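Local coordinates for McyG protein (Microcystis aeruginosa PCC 7806, PDB 4R0M) that binds phenylalanyl-adenylate in its adenylation domain and probably activates an aryl acid or amino acid starter for microcystin synthesis, alongside a peptidyl carrier domain, at residues L51-D54 against A55-I58; Q81-I84 against P85-A89; W88-L92 against G93-P97. All coordinates share one frame; numbering follows the deposited sequence.

Contact 1 of 3, residues L51-D54 against A55-I58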
# COMPACT_ATOMS: atom_id res chain seq x y z
N LEU A 51 -13.07 -10.57 -19.19
CA LEU A 51 -12.36 -9.34 -18.86
C LEU A 51 -11.79 -8.70 -20.12
O LEU A 51 -11.97 -7.50 -20.36
CB LEU A 51 -11.24 -9.62 -17.84
CG LEU A 51 -10.21 -8.52 -17.57
CD1 LEU A 51 -10.81 -7.37 -16.78
CD2 LEU A 51 -9.00 -9.09 -16.84
N TYR A 52 -11.11 -9.51 -20.93
CA TYR A 52 -10.55 -9.07 -22.20
C TYR A 52 -11.62 -8.47 -23.11
O TYR A 52 -11.42 -7.40 -23.68
CB TYR A 52 -9.83 -10.24 -22.89
CG TYR A 52 -9.34 -9.96 -24.30
CD1 TYR A 52 -8.18 -9.22 -24.53
CD2 TYR A 52 -10.04 -10.45 -25.40
CE1 TYR A 52 -7.74 -8.97 -25.82
CE2 TYR A 52 -9.60 -10.20 -26.70
CZ TYR A 52 -8.45 -9.46 -26.90
OH TYR A 52 -8.02 -9.21 -28.18
N GLN A 53 -12.76 -9.15 -23.23
CA GLN A 53 -13.86 -8.68 -24.06
C GLN A 53 -14.46 -7.38 -23.52
O GLN A 53 -14.80 -6.48 -24.28
CB GLN A 53 -14.96 -9.74 -24.21
CG GLN A 53 -14.57 -10.98 -25.01
CD GLN A 53 -14.15 -10.69 -26.45
OE1 GLN A 53 -14.65 -9.76 -27.08
NE2 GLN A 53 -13.23 -11.50 -26.97
N ASP A 54 -14.58 -7.30 -22.19
CA ASP A 54 -15.10 -6.11 -21.51
C ASP A 54 -14.16 -4.92 -21.72
O ASP A 54 -14.61 -3.81 -22.04
CB ASP A 54 -15.27 -6.40 -20.01
CG ASP A 54 -16.13 -5.37 -19.29
OD1 ASP A 54 -16.77 -4.52 -19.95
OD2 ASP A 54 -16.17 -5.43 -18.05
N ALA A 55 -12.86 -5.16 -21.56
CA ALA A 55 -11.83 -4.15 -21.78
C ALA A 55 -11.87 -3.55 -23.19
O ALA A 55 -11.72 -2.34 -23.35
CB ALA A 55 -10.45 -4.71 -21.47
N LEU A 56 -12.07 -4.40 -24.20
CA LEU A 56 -12.16 -3.95 -25.60
C LEU A 56 -13.33 -3.00 -25.83
O LEU A 56 -13.21 -2.03 -26.59
CB LEU A 56 -12.27 -5.15 -26.56
CG LEU A 56 -11.05 -6.02 -26.83
CD1 LEU A 56 -11.43 -7.18 -27.75
CD2 LEU A 56 -9.91 -5.22 -27.44
N VAL A 57 -14.46 -3.29 -25.19
CA VAL A 57 -15.66 -2.45 -25.29
C VAL A 57 -15.41 -1.08 -24.67
O VAL A 57 -15.73 -0.06 -25.28
CB VAL A 57 -16.89 -3.13 -24.62
CG1 VAL A 57 -18.10 -2.20 -24.65
CG2 VAL A 57 -17.22 -4.44 -25.31
N ILE A 58 -14.82 -1.07 -23.47
CA ILE A 58 -14.47 0.16 -22.77
C ILE A 58 -13.43 0.95 -23.57
O ILE A 58 -13.55 2.17 -23.70
CB ILE A 58 -13.97 -0.11 -21.33
CG1 ILE A 58 -15.08 -0.73 -20.49
CG2 ILE A 58 -13.45 1.17 -20.68
CD1 ILE A 58 -14.59 -1.62 -19.36
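From L51 to I58 the backbone is one unbroken stretch of helix 48-64, where A55 N donates to L51 O at 2.8 Å, L56 N to Y52 O and I58 N to D54 O, while the bond from V57 N to Q53 O is weak. Y52 and L56 meet one turn apart. With CG anti to the backbone N (chi1 173°), the Y52 ring reaches outward from the helix, leaning slightly toward the next turn, where L56 lies over one of its faces, off toward the rim; L56 CD1 comes 3.7 Å from Y52 CE2. Two residues further on, D54 and I58 meet with the same i to i+4 spacing. The methyl I58 CD1 rests 3.7 Å from D54 OD1, apolar carbon against a carboxylate whose charge is met elsewhere: D54 OD2 forms a salt bridge with R159 and accepts a hydrogen bond from Q46. With an alanine here, R159 and Q46 would probably lose their partner, and I58 CD1 its contact with the carboxylate. L51, A55 and I58 are buried, A55 and I58 packing against helix 80-93, whereas Q53 is exposed: the pattern of an amphipathic helix, here in the AMP-binding region of an ANL-family enzyme.

Contact 2 of 3, residues Q81-I84 against P85-A89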
# COMPACT_ATOMS: atom_id res chain seq x y z
N GLN A 81 -15.56 -3.99 -9.99
CA GLN A 81 -16.05 -4.55 -11.26
C GLN A 81 -15.92 -3.56 -12.42
O GLN A 81 -16.03 -3.95 -13.58
CB GLN A 81 -17.52 -4.99 -11.13
CG GLN A 81 -17.77 -6.09 -10.11
CD GLN A 81 -18.18 -5.54 -8.74
OE1 GLN A 81 -17.40 -4.85 -8.07
NE2 GLN A 81 -19.40 -5.86 -8.32
N ASP A 82 -15.69 -2.29 -12.10
CA ASP A 82 -15.50 -1.25 -13.10
C ASP A 82 -14.03 -0.86 -13.24
O ASP A 82 -13.58 -0.52 -14.34
CB ASP A 82 -16.31 0.00 -12.74
CG ASP A 82 -17.79 -0.15 -13.03
OD1 ASP A 82 -18.19 -1.20 -13.58
OD2 ASP A 82 -18.54 0.80 -12.72
N PHE A 83 -13.29 -0.92 -12.14
CA PHE A 83 -11.90 -0.48 -12.10
C PHE A 83 -10.98 -1.36 -12.96
O PHE A 83 -10.30 -0.86 -13.85
CB PHE A 83 -11.39 -0.43 -10.65
CG PHE A 83 -9.99 0.11 -10.51
CD1 PHE A 83 -8.88 -0.69 -10.80
CD2 PHE A 83 -9.78 1.40 -10.05
CE1 PHE A 83 -7.60 -0.20 -10.67
CE2 PHE A 83 -8.49 1.90 -9.91
CZ PHE A 83 -7.40 1.10 -10.22
N ILE A 84 -10.98 -2.66 -12.68
CA ILE A 84 -10.08 -3.60 -13.37
C ILE A 84 -10.32 -3.67 -14.90
O ILE A 84 -9.36 -3.56 -15.66
CB ILE A 84 -10.10 -5.00 -12.71
CG1 ILE A 84 -9.60 -4.90 -11.26
CG2 ILE A 84 -9.24 -5.98 -13.49
CD1 ILE A 84 -9.92 -6.09 -10.39
N PRO A 85 -11.58 -3.81 -15.34
CA PRO A 85 -11.80 -3.77 -16.79
C PRO A 85 -11.37 -2.45 -17.44
O PRO A 85 -10.84 -2.47 -18.56
CB PRO A 85 -13.31 -3.97 -16.92
CG PRO A 85 -13.67 -4.78 -15.72
CD PRO A 85 -12.82 -4.21 -14.63
N ALA A 86 -11.57 -1.33 -16.75
CA ALA A 86 -11.15 -0.02 -17.26
C ALA A 86 -9.63 0.14 -17.28
O ALA A 86 -9.08 0.77 -18.19
CB ALA A 86 -11.78 1.10 -16.45
N LEU A 87 -8.96 -0.43 -16.28
CA LEU A 87 -7.50 -0.41 -16.20
C LEU A 87 -6.88 -1.20 -17.36
O LEU A 87 -5.94 -0.73 -18.01
CB LEU A 87 -7.02 -0.98 -14.86
CG LEU A 87 -5.52 -1.02 -14.59
CD1 LEU A 87 -5.01 0.32 -14.08
CD2 LEU A 87 -5.19 -2.13 -13.59
N TRP A 88 -7.42 -2.39 -17.60
CA TRP A 88 -6.98 -3.25 -18.70
C TRP A 88 -7.35 -2.70 -20.05
O TRP A 88 -6.61 -2.90 -21.02
CB TRP A 88 -7.49 -4.67 -18.52
CG TRP A 88 -6.65 -5.45 -17.54
CD1 TRP A 88 -6.96 -5.77 -16.22
CD2 TRP A 88 -5.32 -6.02 -17.77
NE1 TRP A 88 -5.94 -6.49 -15.64
CE2 TRP A 88 -4.92 -6.66 -16.51
CE3 TRP A 88 -4.44 -6.06 -18.86
CZ2 TRP A 88 -3.70 -7.31 -16.37
CZ3 TRP A 88 -3.21 -6.71 -18.70
CH2 TRP A 88 -2.86 -7.32 -17.49
N ALA A 89 -8.47 -2.00 -20.12
CA ALA A 89 -8.85 -1.28 -21.34
C ALA A 89 -7.73 -0.33 -21.76
O ALA A 89 -7.33 -0.31 -22.93
CB ALA A 89 -10.15 -0.52 -21.14
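I84 and W88 stand side by side one helical turn apart, pointing the same way, in helix 80-93, the connecting helix of the beta-alpha-beta unit formed with strands 72-76 and 96-99. The branch that does the touching is I84 CG2, which meets the indole at its edge and in its plane, 3.6 Å from W88 CD1. That methyl lies anti to the I84 backbone N, which turns it toward the next turn of the helix, while CG1 sits on the other side, beside the N. W88 CD1 also approaches the carbonyl oxygen I84 O, again at the ring's edge, and the same oxygen accepts the straight backbone bond from W88 N, 3.0 Å long.

F83 and L87 repeat this spacing on another side of the helix, but more loosely: L87 CD2 comes obliquely to the phenyl ring, 4.2 Å from F83 CE1. Their backbones are joined more closely, L87 N donating to F83 O at 2.8 Å.

I84 also touches L51 of helix 48-64 and I34 and Y36 of strand 33-37, while L87 and W88 meet helix 227-240.

P85 changes the pattern. Having no N-H, it cannot bond back to Q81 O, and the helix kinks here. R159 takes up Q81 O with a hydrogen bond and also makes a salt bridge to D82 OD1, so one guanidinium serves the Q81 carbonyl and the D82 carboxylate, besides D54 on helix 48-64. Beyond the kink, A86 N resumes the helical pattern by bonding to D82 O. The proline ring is itself set against the carbonyl it cannot bond, with P85 CG 3.3 Å from Q81 O.

Contact 3 of 3, residues W88-L92 against G93-P97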
# COMPACT_ATOMS: atom_id res chain seq x y z
N TRP A 88 -7.42 -2.39 -17.60
CA TRP A 88 -6.98 -3.25 -18.70
C TRP A 88 -7.35 -2.70 -20.05
O TRP A 88 -6.61 -2.90 -21.02
CB TRP A 88 -7.49 -4.67 -18.52
CG TRP A 88 -6.65 -5.45 -17.54
CD1 TRP A 88 -6.96 -5.77 -16.22
CD2 TRP A 88 -5.32 -6.02 -17.77
NE1 TRP A 88 -5.94 -6.49 -15.64
CE2 TRP A 88 -4.92 -6.66 -16.51
CE3 TRP A 88 -4.44 -6.06 -18.86
CZ2 TRP A 88 -3.70 -7.31 -16.37
CZ3 TRP A 88 -3.21 -6.71 -18.70
CH2 TRP A 88 -2.86 -7.32 -17.49
N ALA A 89 -8.47 -2.00 -20.12
CA ALA A 89 -8.85 -1.28 -21.34
C ALA A 89 -7.73 -0.33 -21.76
O ALA A 89 -7.33 -0.31 -22.93
CB ALA A 89 -10.15 -0.52 -21.14
N CYS A 90 -7.25 0.46 -20.80
CA CYS A 90 -6.15 1.39 -21.01
C CYS A 90 -4.87 0.67 -21.40
O CYS A 90 -4.16 1.11 -22.32
CB CYS A 90 -5.92 2.24 -19.75
SG CYS A 90 -7.28 3.35 -19.33
N PHE A 91 -4.57 -0.44 -20.72
CA PHE A 91 -3.38 -1.24 -21.04
C PHE A 91 -3.37 -1.70 -22.50
O PHE A 91 -2.36 -1.57 -23.19
CB PHE A 91 -3.25 -2.44 -20.10
CG PHE A 91 -2.84 -2.10 -18.69
CD1 PHE A 91 -2.17 -0.92 -18.40
CD2 PHE A 91 -3.11 -2.98 -17.65
CE1 PHE A 91 -1.78 -0.61 -17.10
CE2 PHE A 91 -2.73 -2.68 -16.34
CZ PHE A 91 -2.07 -1.50 -16.07
N LEU A 92 -4.51 -2.23 -22.95
CA LEU A 92 -4.64 -2.76 -24.31
C LEU A 92 -4.52 -1.70 -25.40
O LEU A 92 -3.98 -1.96 -26.47
CB LEU A 92 -5.97 -3.51 -24.48
CG LEU A 92 -6.28 -4.76 -23.65
CD1 LEU A 92 -7.70 -5.21 -23.92
CD2 LEU A 92 -5.31 -5.90 -23.93
N GLY A 93 -5.01 -0.49 -25.11
CA GLY A 93 -5.00 0.59 -26.10
C GLY A 93 -3.78 1.48 -26.09
O GLY A 93 -3.68 2.41 -26.89
N GLY A 94 -2.84 1.20 -25.19
CA GLY A 94 -1.66 2.04 -25.03
C GLY A 94 -1.97 3.39 -24.40
O GLY A 94 -1.21 4.34 -24.55
N ILE A 95 -3.11 3.47 -23.72
CA ILE A 95 -3.49 4.64 -22.94
C ILE A 95 -2.98 4.42 -21.52
O ILE A 95 -3.13 3.33 -20.97
CB ILE A 95 -5.03 4.84 -22.92
CG1 ILE A 95 -5.55 5.08 -24.34
CG2 ILE A 95 -5.42 6.00 -22.01
CD1 ILE A 95 -7.03 4.80 -24.51
N ILE A 96 -2.35 5.44 -20.94
CA ILE A 96 -1.77 5.31 -19.60
C ILE A 96 -2.81 5.63 -18.52
O ILE A 96 -3.23 6.78 -18.38
CB ILE A 96 -0.51 6.19 -19.44
CG1 ILE A 96 0.55 5.79 -20.48
CG2 ILE A 96 0.06 6.07 -18.03
CD1 ILE A 96 1.56 6.88 -20.79
N PRO A 97 -3.22 4.60 -17.75
CA PRO A 97 -4.15 4.85 -16.64
C PRO A 97 -3.42 5.48 -15.46
O PRO A 97 -2.27 5.14 -15.18
CB PRO A 97 -4.65 3.45 -16.28
CG PRO A 97 -3.52 2.54 -16.66
CD PRO A 97 -2.80 3.19 -17.81
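A Schellman motif ends helix 80-93 here, and the chain turns through G93 and G94 into strand 96-99. C90 O is the acceptor the turn closes on: I95 N donates to C90 O at 2.9 Å, reaching back over the last turn, and this bond and the long, weak one from G94 N to F91 O are the two that define the motif. G93 N to A89 O, 3.2 Å, is the last ordinary helical bond, and G93 N adds a weak one to C90 O. G94 makes the reversal with a positive phi of 70°, a backbone shape that favours glycine.

The return brings P97 back beside the helix, against C90 and F91. P97 CG comes 3.6 Å from F91 CE1, approaching the phenyl obliquely, and the two side chains cross at about a right angle. P97 CD lies 3.8 Å from C90 CB. The thiol stands anti to its own carbonyl carbon (chi1 -65°), with C90 SG 4.0 Å from P97 CB and 4.2 Å from I95 CG2.

This is the helix-to-strand half of a beta-alpha-beta crossover: strand 96-99 runs parallel to strand 72-76 at an outer position of the four-stranded sheet, and I96 makes backbone hydrogen bonds with H71 and V73. Both C90 and I95 also touch V73, so the side chains at the turn pack onto the neighbouring strand. On the helix side, the F91 ring presents its edge to a face of the W88 indole, in a T-shaped stack with F91 CD2 3.6 Å above the W88 ring plane.

How the contacts relate
From the N terminus, contact 1 comes first, within helix 48-64, and spans only adjacent turns without closing a longer loop. After strand 72-76, contact 2 does the same within helix 80-93. Contact 3 follows directly, sharing W88 and A89 with contact 2, and closes the short turn from the helix end into strand 96-99. None encloses another: contact 1 precedes both, and contacts 2 and 3 overlap only at that shared pair. In space the two helices pack together, A55 against A89 and L92, I58 against P85, and L51 against W88. L87 of contact 2 also touches P97, bringing the helix against the strand that follows it.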